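Local atomic coordinates of glucose-6-phosphate 1-dehydrogenase (Kluyveromyces lactis, PDB entry 7E6I), a protein that oxidises glucose 6-phosphate to 6-phosphogluconolactone with NADP(+) as hydride acceptor, the first step of the oxidative pentose-phosphate pathway. Residues A[3-8]-A[421-426]; A[45-50]-A[89-94]; A[345-350]-A[367-372]. One frame throughout, in Å; residues are numbered along the deposited sequence.

Interaction 1: residues A[3-8]-A[421-426]; sequences TQFDEN and DALLGD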
loop_
_atom_site.group_PDB
_atom_site.type_symbol
_atom_site.label_atom_id
_atom_site.label_comp_id
_atom_site.label_asym_id
_atom_site.label_seq_id
_atom_site.Cartn_x
_atom_site.Cartn_y
_atom_site.Cartn_z
ATOM N N THR A 3 12.403 9.299 -18.885
ATOM C CA THR A 3 13.137 8.326 -19.676
ATOM C C THR A 3 12.839 6.907 -19.211
ATOM O O THR A 3 12.905 6.607 -18.013
ATOM C CB THR A 3 14.629 8.617 -19.580
ATOM O OG1 THR A 3 14.854 10.011 -19.837
ATOM C CG2 THR A 3 15.401 7.767 -20.579
ATOM N N GLN A 4 12.518 6.026 -20.155
ATOM C CA GLN A 4 12.247 4.637 -19.817
ATOM C C GLN A 4 13.536 3.819 -19.819
ATOM O O GLN A 4 14.447 4.058 -20.612
ATOM C CB GLN A 4 11.233 4.038 -20.782
ATOM C CG GLN A 4 9.876 4.759 -20.739
ATOM C CD GLN A 4 8.827 4.075 -21.600
ATOM O OE1 GLN A 4 9.126 3.111 -22.315
ATOM N NE2 GLN A 4 7.597 4.572 -21.546
ATOM N N PHE A 5 13.613 2.875 -18.886
ATOM C CA PHE A 5 14.764 2.000 -18.703
ATOM C C PHE A 5 14.455 0.686 -19.410
ATOM O O PHE A 5 13.516 -0.021 -19.022
ATOM C CB PHE A 5 15.039 1.729 -17.219
ATOM C CG PHE A 5 15.656 2.886 -16.457
ATOM C CD1 PHE A 5 15.759 4.152 -17.016
ATOM C CD2 PHE A 5 16.118 2.694 -15.145
ATOM C CE1 PHE A 5 16.310 5.212 -16.289
ATOM C CE2 PHE A 5 16.678 3.745 -14.399
ATOM C CZ PHE A 5 16.772 5.006 -14.973
ATOM N N ASP A 6 15.246 0.354 -20.433
ATOM C CA ASP A 6 15.036 -0.871 -21.202
ATOM C C ASP A 6 16.324 -1.683 -21.280
ATOM O O ASP A 6 16.501 -2.638 -20.521
ATOM C CB ASP A 6 14.518 -0.540 -22.605
ATOM C CG ASP A 6 13.772 -1.706 -23.261
ATOM O OD1 ASP A 6 13.676 -2.800 -22.653
ATOM O OD2 ASP A 6 13.277 -1.522 -24.401
ATOM N N GLU A 7 17.238 -1.299 -22.166
ATOM C CA GLU A 7 18.443 -2.082 -22.438
ATOM C C GLU A 7 19.588 -1.673 -21.521
ATOM O O GLU A 7 19.784 -0.489 -21.236
ATOM C CB GLU A 7 18.885 -1.925 -23.896
ATOM C CG GLU A 7 17.751 -1.731 -24.907
ATOM C CD GLU A 7 17.176 -0.296 -24.929
ATOM O OE1 GLU A 7 17.905 0.660 -24.569
ATOM O OE2 GLU A 7 15.988 -0.125 -25.306
ATOM N N ASN A 8 20.338 -2.671 -21.054
ATOM C CA ASN A 8 21.577 -2.456 -20.300
ATOM C C ASN A 8 21.345 -1.668 -19.013
ATOM O O ASN A 8 22.250 -0.999 -18.504
ATOM C CB ASN A 8 22.636 -1.775 -21.173
ATOM C CG ASN A 8 22.772 -2.438 -22.525
ATOM O OD1 ASN A 8 22.760 -3.666 -22.624
ATOM N ND2 ASN A 8 22.858 -1.631 -23.577
ATOM N N ASP A 421 6.723 0.317 -12.966
ATOM C CA ASP A 421 6.450 1.753 -13.019
ATOM C C ASP A 421 7.709 2.568 -12.761
ATOM O O ASP A 421 7.925 3.620 -13.386
ATOM C CB ASP A 421 5.374 2.127 -12.004
ATOM C CG ASP A 421 3.989 1.697 -12.428
ATOM O OD1 ASP A 421 3.858 1.089 -13.517
ATOM O OD2 ASP A 421 3.029 1.965 -11.664
ATOM N N ALA A 422 8.541 2.108 -11.821
ATOM C CA ALA A 422 9.815 2.766 -11.554
ATOM C C ALA A 422 10.723 2.716 -12.781
ATOM O O ALA A 422 11.328 3.727 -13.163
ATOM C CB ALA A 422 10.485 2.118 -10.343
ATOM N N LEU A 423 10.824 1.542 -13.420
ATOM C CA LEU A 423 11.645 1.434 -14.622
ATOM C C LEU A 423 11.181 2.434 -15.671
ATOM O O LEU A 423 12.003 3.069 -16.341
ATOM C CB LEU A 423 11.615 0.000 -15.167
ATOM C CG LEU A 423 12.297 -1.060 -14.290
ATOM C CD1 LEU A 423 12.094 -2.470 -14.811
ATOM C CD2 LEU A 423 13.769 -0.775 -14.175
ATOM N N LEU A 424 9.865 2.638 -15.780
ATOM C CA LEU A 424 9.316 3.611 -16.717
ATOM C C LEU A 424 9.358 5.042 -16.196
ATOM O O LEU A 424 8.986 5.954 -16.935
ATOM C CB LEU A 424 7.877 3.242 -17.087
ATOM C CG LEU A 424 7.633 1.815 -17.589
ATOM C CD1 LEU A 424 6.161 1.462 -17.500
ATOM C CD2 LEU A 424 8.136 1.638 -19.000
ATOM N N GLY A 425 9.814 5.276 -14.967
ATOM C CA GLY A 425 9.902 6.636 -14.458
ATOM C C GLY A 425 8.592 7.286 -14.036
ATOM O O GLY A 425 8.546 8.514 -13.879
ATOM N N ASP A 426 7.529 6.504 -13.818
ATOM C CA ASP A 426 6.195 7.044 -13.537
ATOM C C ASP A 426 5.964 7.098 -12.028
ATOM O O ASP A 426 5.820 6.053 -11.385
ATOM C CB ASP A 426 5.131 6.190 -14.227
ATOM C CG ASP A 426 3.721 6.714 -14.013
ATOM O OD1 ASP A 426 3.529 7.667 -13.214
ATOM O OD2 ASP A 426 2.795 6.185 -14.675
#

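Interaction 2: residues A[45-50]-A[89-94]; sequences IGYARS and GPYDSD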
loop_
_atom_site.group_PDB
_atom_site.type_symbol
_atom_site.label_atom_id
_atom_site.label_comp_id
_atom_site.label_asym_id
_atom_site.label_seq_id
_atom_site.Cartn_x
_atom_site.Cartn_y
_atom_site.Cartn_z
ATOM N N ILE A 45 22.060 -7.120 -9.706
ATOM C CA ILE A 45 23.136 -7.248 -8.720
ATOM C C ILE A 45 22.540 -7.187 -7.316
ATOM O O ILE A 45 21.903 -6.186 -6.950
ATOM C CB ILE A 45 24.189 -6.145 -8.876
ATOM C CG1 ILE A 45 24.790 -6.129 -10.277
ATOM C CG2 ILE A 45 25.262 -6.307 -7.835
ATOM C CD1 ILE A 45 25.692 -4.937 -10.502
ATOM N N GLY A 46 22.789 -8.218 -6.520
ATOM C CA GLY A 46 22.398 -8.229 -5.132
ATOM C C GLY A 46 23.577 -7.886 -4.244
ATOM O O GLY A 46 24.618 -8.534 -4.311
ATOM N N TYR A 47 23.399 -6.874 -3.399
ATOM C CA TYR A 47 24.436 -6.378 -2.501
ATOM C C TYR A 47 23.980 -6.547 -1.057
ATOM O O TYR A 47 22.840 -6.209 -0.721
ATOM C CB TYR A 47 24.738 -4.898 -2.814
ATOM C CG TYR A 47 25.867 -4.224 -2.048
ATOM C CD1 TYR A 47 25.761 -3.964 -0.689
ATOM C CD2 TYR A 47 27.014 -3.793 -2.702
ATOM C CE1 TYR A 47 26.783 -3.329 0.001
ATOM C CE2 TYR A 47 28.039 -3.158 -2.020
ATOM C CZ TYR A 47 27.919 -2.928 -0.673
ATOM O OH TYR A 47 28.942 -2.298 0.006
ATOM N N ALA A 48 24.873 -7.071 -0.209
ATOM C CA ALA A 48 24.656 -7.188 1.235
ATOM C C ALA A 48 26.004 -7.450 1.914
ATOM O O ALA A 48 27.024 -7.660 1.251
ATOM C CB ALA A 48 23.639 -8.284 1.578
ATOM N N ARG A 49 25.998 -7.413 3.252
ATOM C CA ARG A 49 27.246 -7.533 4.006
ATOM C C ARG A 49 27.780 -8.960 3.998
ATOM O O ARG A 49 28.993 -9.165 3.878
ATOM C CB ARG A 49 27.055 -7.047 5.448
ATOM C CG ARG A 49 26.238 -5.746 5.578
ATOM C CD ARG A 49 25.243 -5.714 6.773
ATOM N NE ARG A 49 24.473 -6.944 6.976
ATOM C CZ ARG A 49 23.425 -7.360 6.249
ATOM N NH1 ARG A 49 23.002 -6.652 5.199
ATOM N NH2 ARG A 49 22.813 -8.495 6.519
ATOM N N SER A 50 26.901 -9.955 4.126
ATOM C CA SER A 50 27.336 -11.345 4.174
ATOM C C SER A 50 28.099 -11.713 2.910
ATOM O O SER A 50 27.989 -11.069 1.867
ATOM C CB SER A 50 26.155 -12.306 4.312
ATOM O OG SER A 50 25.491 -12.157 5.550
ATOM N N GLY A 89 29.743 -6.501 0.736
ATOM C CA GLY A 89 30.376 -5.307 1.226
ATOM C C GLY A 89 29.539 -4.642 2.291
ATOM O O GLY A 89 28.336 -4.894 2.417
ATOM N N PRO A 90 30.163 -3.782 3.088
ATOM C CA PRO A 90 29.417 -3.066 4.122
ATOM C C PRO A 90 28.594 -1.944 3.515
ATOM O O PRO A 90 28.907 -1.417 2.444
ATOM C CB PRO A 90 30.520 -2.520 5.035
ATOM C CG PRO A 90 31.703 -2.352 4.132
ATOM C CD PRO A 90 31.581 -3.376 3.034
ATOM N N TYR A 91 27.503 -1.601 4.202
ATOM C CA TYR A 91 26.760 -0.402 3.825
ATOM C C TYR A 91 27.427 0.858 4.356
ATOM O O TYR A 91 27.157 1.955 3.851
ATOM C CB TYR A 91 25.315 -0.466 4.338
ATOM C CG TYR A 91 24.572 -1.746 4.006
ATOM C CD1 TYR A 91 24.334 -2.113 2.684
ATOM C CD2 TYR A 91 24.094 -2.572 5.012
ATOM C CE1 TYR A 91 23.656 -3.286 2.376
ATOM C CE2 TYR A 91 23.412 -3.739 4.719
ATOM C CZ TYR A 91 23.201 -4.099 3.401
ATOM O OH TYR A 91 22.527 -5.266 3.112
ATOM N N ASP A 92 28.326 0.694 5.327
ATOM C CA ASP A 92 28.914 1.732 6.162
ATOM C C ASP A 92 30.142 2.397 5.551
ATOM O O ASP A 92 30.617 3.396 6.102
ATOM C CB ASP A 92 29.316 1.104 7.503
ATOM C CG ASP A 92 29.016 1.988 8.675
ATOM O OD1 ASP A 92 28.061 1.684 9.420
ATOM O OD2 ASP A 92 29.746 2.984 8.863
ATOM N N SER A 93 30.683 1.864 4.457
ATOM C CA SER A 93 32.030 2.224 4.040
ATOM C C SER A 93 32.139 2.208 2.523
ATOM O O SER A 93 31.502 1.398 1.846
ATOM C CB SER A 93 33.066 1.270 4.651
ATOM O OG SER A 93 34.323 1.909 4.805
ATOM N N ASP A 94 33.016 3.075 2.010
ATOM C CA ASP A 94 33.061 3.372 0.583
ATOM C C ASP A 94 33.650 2.250 -0.264
ATOM O O ASP A 94 33.481 2.276 -1.487
ATOM C CB ASP A 94 33.874 4.645 0.329
ATOM C CG ASP A 94 33.478 5.797 1.242
ATOM O OD1 ASP A 94 32.265 6.044 1.443
ATOM O OD2 ASP A 94 34.393 6.476 1.745
#

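Interaction 3: residues A[345-350]-A[367-372]; sequences KVEIRI and ELVIRI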
loop_
_atom_site.group_PDB
_atom_site.type_symbol
_atom_site.label_atom_id
_atom_site.label_comp_id
_atom_site.label_asym_id
_atom_site.label_seq_id
_atom_site.Cartn_x
_atom_site.Cartn_y
_atom_site.Cartn_z
ATOM N N LYS A 345 -9.980 -9.378 4.400
ATOM C CA LYS A 345 -10.750 -8.543 3.488
ATOM C C LYS A 345 -10.212 -7.124 3.488
ATOM O O LYS A 345 -9.967 -6.547 4.557
ATOM C CB LYS A 345 -12.209 -8.527 3.938
ATOM C CG LYS A 345 -13.222 -8.295 2.906
ATOM C CD LYS A 345 -14.595 -8.584 3.517
ATOM C CE LYS A 345 -15.086 -7.471 4.424
ATOM N NZ LYS A 345 -16.577 -7.333 4.328
ATOM N N VAL A 346 -10.053 -6.529 2.313
ATOM C CA VAL A 346 -9.910 -5.086 2.201
ATOM C C VAL A 346 -10.993 -4.594 1.260
ATOM O O VAL A 346 -11.118 -5.092 0.132
ATOM C CB VAL A 346 -8.515 -4.668 1.711
ATOM C CG1 VAL A 346 -8.510 -3.168 1.397
ATOM C CG2 VAL A 346 -7.457 -4.990 2.771
ATOM N N GLU A 347 -11.749 -3.593 1.704
ATOM C CA GLU A 347 -13.010 -3.288 1.053
ATOM C C GLU A 347 -13.334 -1.807 1.203
ATOM O O GLU A 347 -13.056 -1.197 2.246
ATOM C CB GLU A 347 -14.121 -4.146 1.671
ATOM C CG GLU A 347 -15.337 -4.291 0.848
ATOM C CD GLU A 347 -16.248 -5.390 1.380
ATOM O OE1 GLU A 347 -17.046 -5.096 2.312
ATOM O OE2 GLU A 347 -16.160 -6.538 0.859
ATOM N N ILE A 348 -13.957 -1.252 0.160
ATOM C CA ILE A 348 -14.489 0.107 0.150
ATOM C C ILE A 348 -16.004 0.013 0.093
ATOM O O ILE A 348 -16.549 -0.690 -0.760
ATOM C CB ILE A 348 -13.981 0.907 -1.063
ATOM C CG1 ILE A 348 -12.466 1.067 -1.035
ATOM C CG2 ILE A 348 -14.718 2.246 -1.175
ATOM C CD1 ILE A 348 -11.913 1.279 -2.430
ATOM N N ARG A 349 -16.693 0.754 0.953
ATOM C CA ARG A 349 -18.153 0.717 0.964
ATOM C C ARG A 349 -18.668 2.143 0.945
ATOM O O ARG A 349 -18.324 2.942 1.822
ATOM C CB ARG A 349 -18.682 -0.028 2.191
ATOM C CG ARG A 349 -20.174 -0.341 2.166
ATOM C CD ARG A 349 -20.548 -1.174 3.390
ATOM N NE ARG A 349 -20.003 -2.518 3.257
ATOM C CZ ARG A 349 -20.625 -3.485 2.594
ATOM N NH1 ARG A 349 -21.824 -3.245 2.042
ATOM N NH2 ARG A 349 -20.054 -4.683 2.479
ATOM N N ILE A 350 -19.496 2.459 -0.038
ATOM C CA ILE A 350 -20.026 3.800 -0.194
ATOM C C ILE A 350 -21.541 3.690 -0.219
ATOM O O ILE A 350 -22.091 2.941 -1.028
ATOM C CB ILE A 350 -19.485 4.467 -1.468
ATOM C CG1 ILE A 350 -18.013 4.806 -1.228
ATOM C CG2 ILE A 350 -20.291 5.707 -1.782
ATOM C CD1 ILE A 350 -17.244 5.131 -2.430
ATOM N N GLU A 367 -25.865 1.512 -2.904
ATOM C CA GLU A 367 -24.657 1.189 -2.183
ATOM C C GLU A 367 -23.667 0.658 -3.198
ATOM O O GLU A 367 -24.051 -0.040 -4.136
ATOM C CB GLU A 367 -24.955 0.161 -1.092
ATOM C CG GLU A 367 -24.099 0.280 0.129
ATOM C CD GLU A 367 -24.727 -0.393 1.357
ATOM O OE1 GLU A 367 -25.872 -0.042 1.770
ATOM O OE2 GLU A 367 -24.055 -1.281 1.909
ATOM N N LEU A 368 -22.401 1.018 -3.025
ATOM C CA LEU A 368 -21.334 0.563 -3.897
ATOM C C LEU A 368 -20.258 -0.051 -3.026
ATOM O O LEU A 368 -19.785 0.596 -2.086
ATOM C CB LEU A 368 -20.750 1.717 -4.723
ATOM C CG LEU A 368 -19.444 1.411 -5.473
ATOM C CD1 LEU A 368 -19.700 0.380 -6.544
ATOM C CD2 LEU A 368 -18.822 2.692 -6.073
ATOM N N VAL A 369 -19.873 -1.287 -3.339
ATOM C CA VAL A 369 -18.807 -1.995 -2.646
ATOM C C VAL A 369 -17.725 -2.347 -3.656
ATOM O O VAL A 369 -18.015 -2.926 -4.709
ATOM C CB VAL A 369 -19.326 -3.260 -1.942
ATOM C CG1 VAL A 369 -18.157 -4.089 -1.418
ATOM C CG2 VAL A 369 -20.285 -2.890 -0.807
ATOM N N ILE A 370 -16.487 -1.996 -3.341
ATOM C CA ILE A 370 -15.325 -2.334 -4.155
ATOM C C ILE A 370 -14.436 -3.240 -3.311
ATOM O O ILE A 370 -13.851 -2.785 -2.322
ATOM C CB ILE A 370 -14.564 -1.078 -4.607
ATOM C CG1 ILE A 370 -15.518 -0.119 -5.319
ATOM C CG2 ILE A 370 -13.379 -1.437 -5.494
ATOM C CD1 ILE A 370 -14.997 1.271 -5.386
ATOM N N ARG A 371 -14.352 -4.527 -3.662
ATOM C CA ARG A 371 -13.456 -5.435 -2.955
ATOM C C ARG A 371 -12.072 -5.366 -3.579
ATOM O O ARG A 371 -11.896 -5.701 -4.753
ATOM C CB ARG A 371 -13.937 -6.885 -2.957
ATOM C CG ARG A 371 -13.257 -7.683 -1.822
ATOM C CD ARG A 371 -13.918 -8.989 -1.525
ATOM N NE ARG A 371 -14.679 -8.929 -0.287
ATOM C CZ ARG A 371 -15.673 -9.765 -0.007
ATOM N NH1 ARG A 371 -15.994 -10.703 -0.894
ATOM N NH2 ARG A 371 -16.356 -9.667 1.139
ATOM N N ILE A 372 -11.088 -4.962 -2.781
ATOM C CA ILE A 372 -9.721 -4.946 -3.278
ATOM C C ILE A 372 -9.103 -6.329 -3.185
ATOM O O ILE A 372 -8.383 -6.764 -4.091
ATOM C CB ILE A 372 -8.911 -3.897 -2.510
ATOM C CG1 ILE A 372 -9.356 -2.510 -2.954
ATOM C CG2 ILE A 372 -7.405 -4.129 -2.687
ATOM C CD1 ILE A 372 -9.572 -1.594 -1.820
#

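Interaction 1: residues A[3-8]-A[421-426]
The carbonyl oxygen of Leu-423, in the last turn of helix 414-423, receives the backbone N-H of Phe-5 with N and O 3.0 Å apart and an N-H...O angle of 148°. The amide arrives from above the carbonyl plane, 39° out of it, and Arg-148 NH1 adds a second, weak hydrogen bond to the same oxygen. Carbonyls at the C-terminal end of a helix have no following turn to supply donors, and the N-terminal arm provides one here. The helix ends in a Schellman motif: Gly-425 N bonds to Ala-422 O, Asp-426 N reaches back to Asp-421 O, and Gly-425 takes the positive phi that glycine tolerates easily.

Phe-5 also packs against this end. Its CB lies 3.4 Å from Leu-423 O and 4.1 Å from Leu-423 CD2, a methyl that faces the root of the aromatic side chain. With CG anti to its own carbonyl carbon (chi1 -74°), the ring begins beside the backbone N; farther out it stacks on His-117 and takes a cation-pi contact from Arg-148. A large flat side chain suits this buried place because it can serve both partners at once.

Nearer the solvent, Gln-4 lays its extended chain obliquely across Leu-424. The amide carbon CD rests 3.6 Å from Leu-424 CD2, and that one methyl also lies near OE1 and NE2. The contact is thus van der Waals, and a flexible polar residue can make it while remaining exposed.

A single backbone hydrogen bond, flanked by van der Waals contacts, therefore docks the arm on the helix end. Arg-148, which also binds Thr-3 O, reaches both sides of the junction, and its positive charge would probably complement the partial negative charge of the helix C-terminus.

Interaction 2: residues A[45-50]-A[89-94]
Gly-89 N donates to Ala-48 O over 3.0 Å, continuing the parallel pairing of strands 43-48 and 84-88 just past the end of strand 84-88. This is the edge of the Rossmann-type sheet of the NAD-binding domain, where loops at the C-terminal ends of the strands form the cofactor site.

Tyr-47 has CG anti to the backbone N (chi1 -176°), and its hydroxyl gives a hydrogen bond of 2.6 Å to Pro-90 O, which lies at the ring edge, in the ring plane. Gly-89, having no side chain, allows that hydroxyl to pass close by its backbone. Tyr-91 slides past Tyr-47 in the opposite direction; their planes are 36° apart, and Tyr-47 CD1 comes within 3.8 Å of Tyr-91 CE1.

On another part of the Tyr-91 ring, the bent chain of Arg-49 passes by and sets its CD 3.4 Å from Tyr-91 CE2. Arg-49 probably binds NADP(+), as in related enzymes, so Tyr-91 may help to position its aliphatic portion. The small Ala-48 brings its CB 3.6 Å from Tyr-91 OH and also touches Ser-17, a probable NADP(+)-binding residue. Beside the backbone bond, Arg-49 CA makes a C-H...O contact of 3.3 Å with Gly-89 O.

Interaction 3: residues A[345-350]-A[367-372]
Glu-347 OE1 takes salt-bridge hydrogen bonds from Lys-345 NZ and Arg-349 NH2, each 3.0 Å away, which arrive from opposite faces of the carboxylate. Its OE2 forms a salt bridge across the strands to Arg-371 NE, also at 3.0 Å. One acid thus partly offsets the charge of three bases that probably bind the second NADP(+), and it probably eases the repulsion between Lys-345 NZ and Arg-371 NH2, 4.0 Å apart. Arg-349 NH1 meets Glu-367 OE2, a 3.0 Å salt bridge in the guanidinium plane; that oxygen also bonds Tyr-480 OH. Val-369 CG2 lies over one face of this guanidinium, toward its rim, while CG1 packs on Glu-347 CG.

Regular antiparallel pairing aligns these groups: Ile-348 exchanges two backbone bonds with Ile-370, and Ile-350 two with Leu-368. The face bearing these four is apolar and mostly beta-branched, as suits strands; Ile-348 CD1 also comes 3.8 Å from Ile-372 CD1.

Strand 212-220 flanks 345-352 and strand 377-385 flanks 367-373 in the large mixed sheet of the C-terminal domain. Helix 193-198 meets Ile-348 and Ile-370 on the apolar face, and Val-346 reaches Tyr-184 of the glucose 6-phosphate pocket.

Overall arrangement
Interaction 1 brings together residues more than 400 positions apart, and interactions 2 and 3 follow one another within the loop it closes. Interaction 2 belongs to the parallel sheet of the NAD-binding domain. Interaction 3 lies in the mixed sheet of the C-terminal domain, about 43 Å away between centres and on the opposite side of the chain's centre. Interaction 1 joins the two domains: the segment before strand 10-14 meets the end of helix 414-423, about 25 Å from the centre of interaction 2 and 33 Å from that of interaction 3. The probable sites of the first and second NADP(+) are thus widely separated, with interaction 3 nearer the bound glucose 6-phosphate.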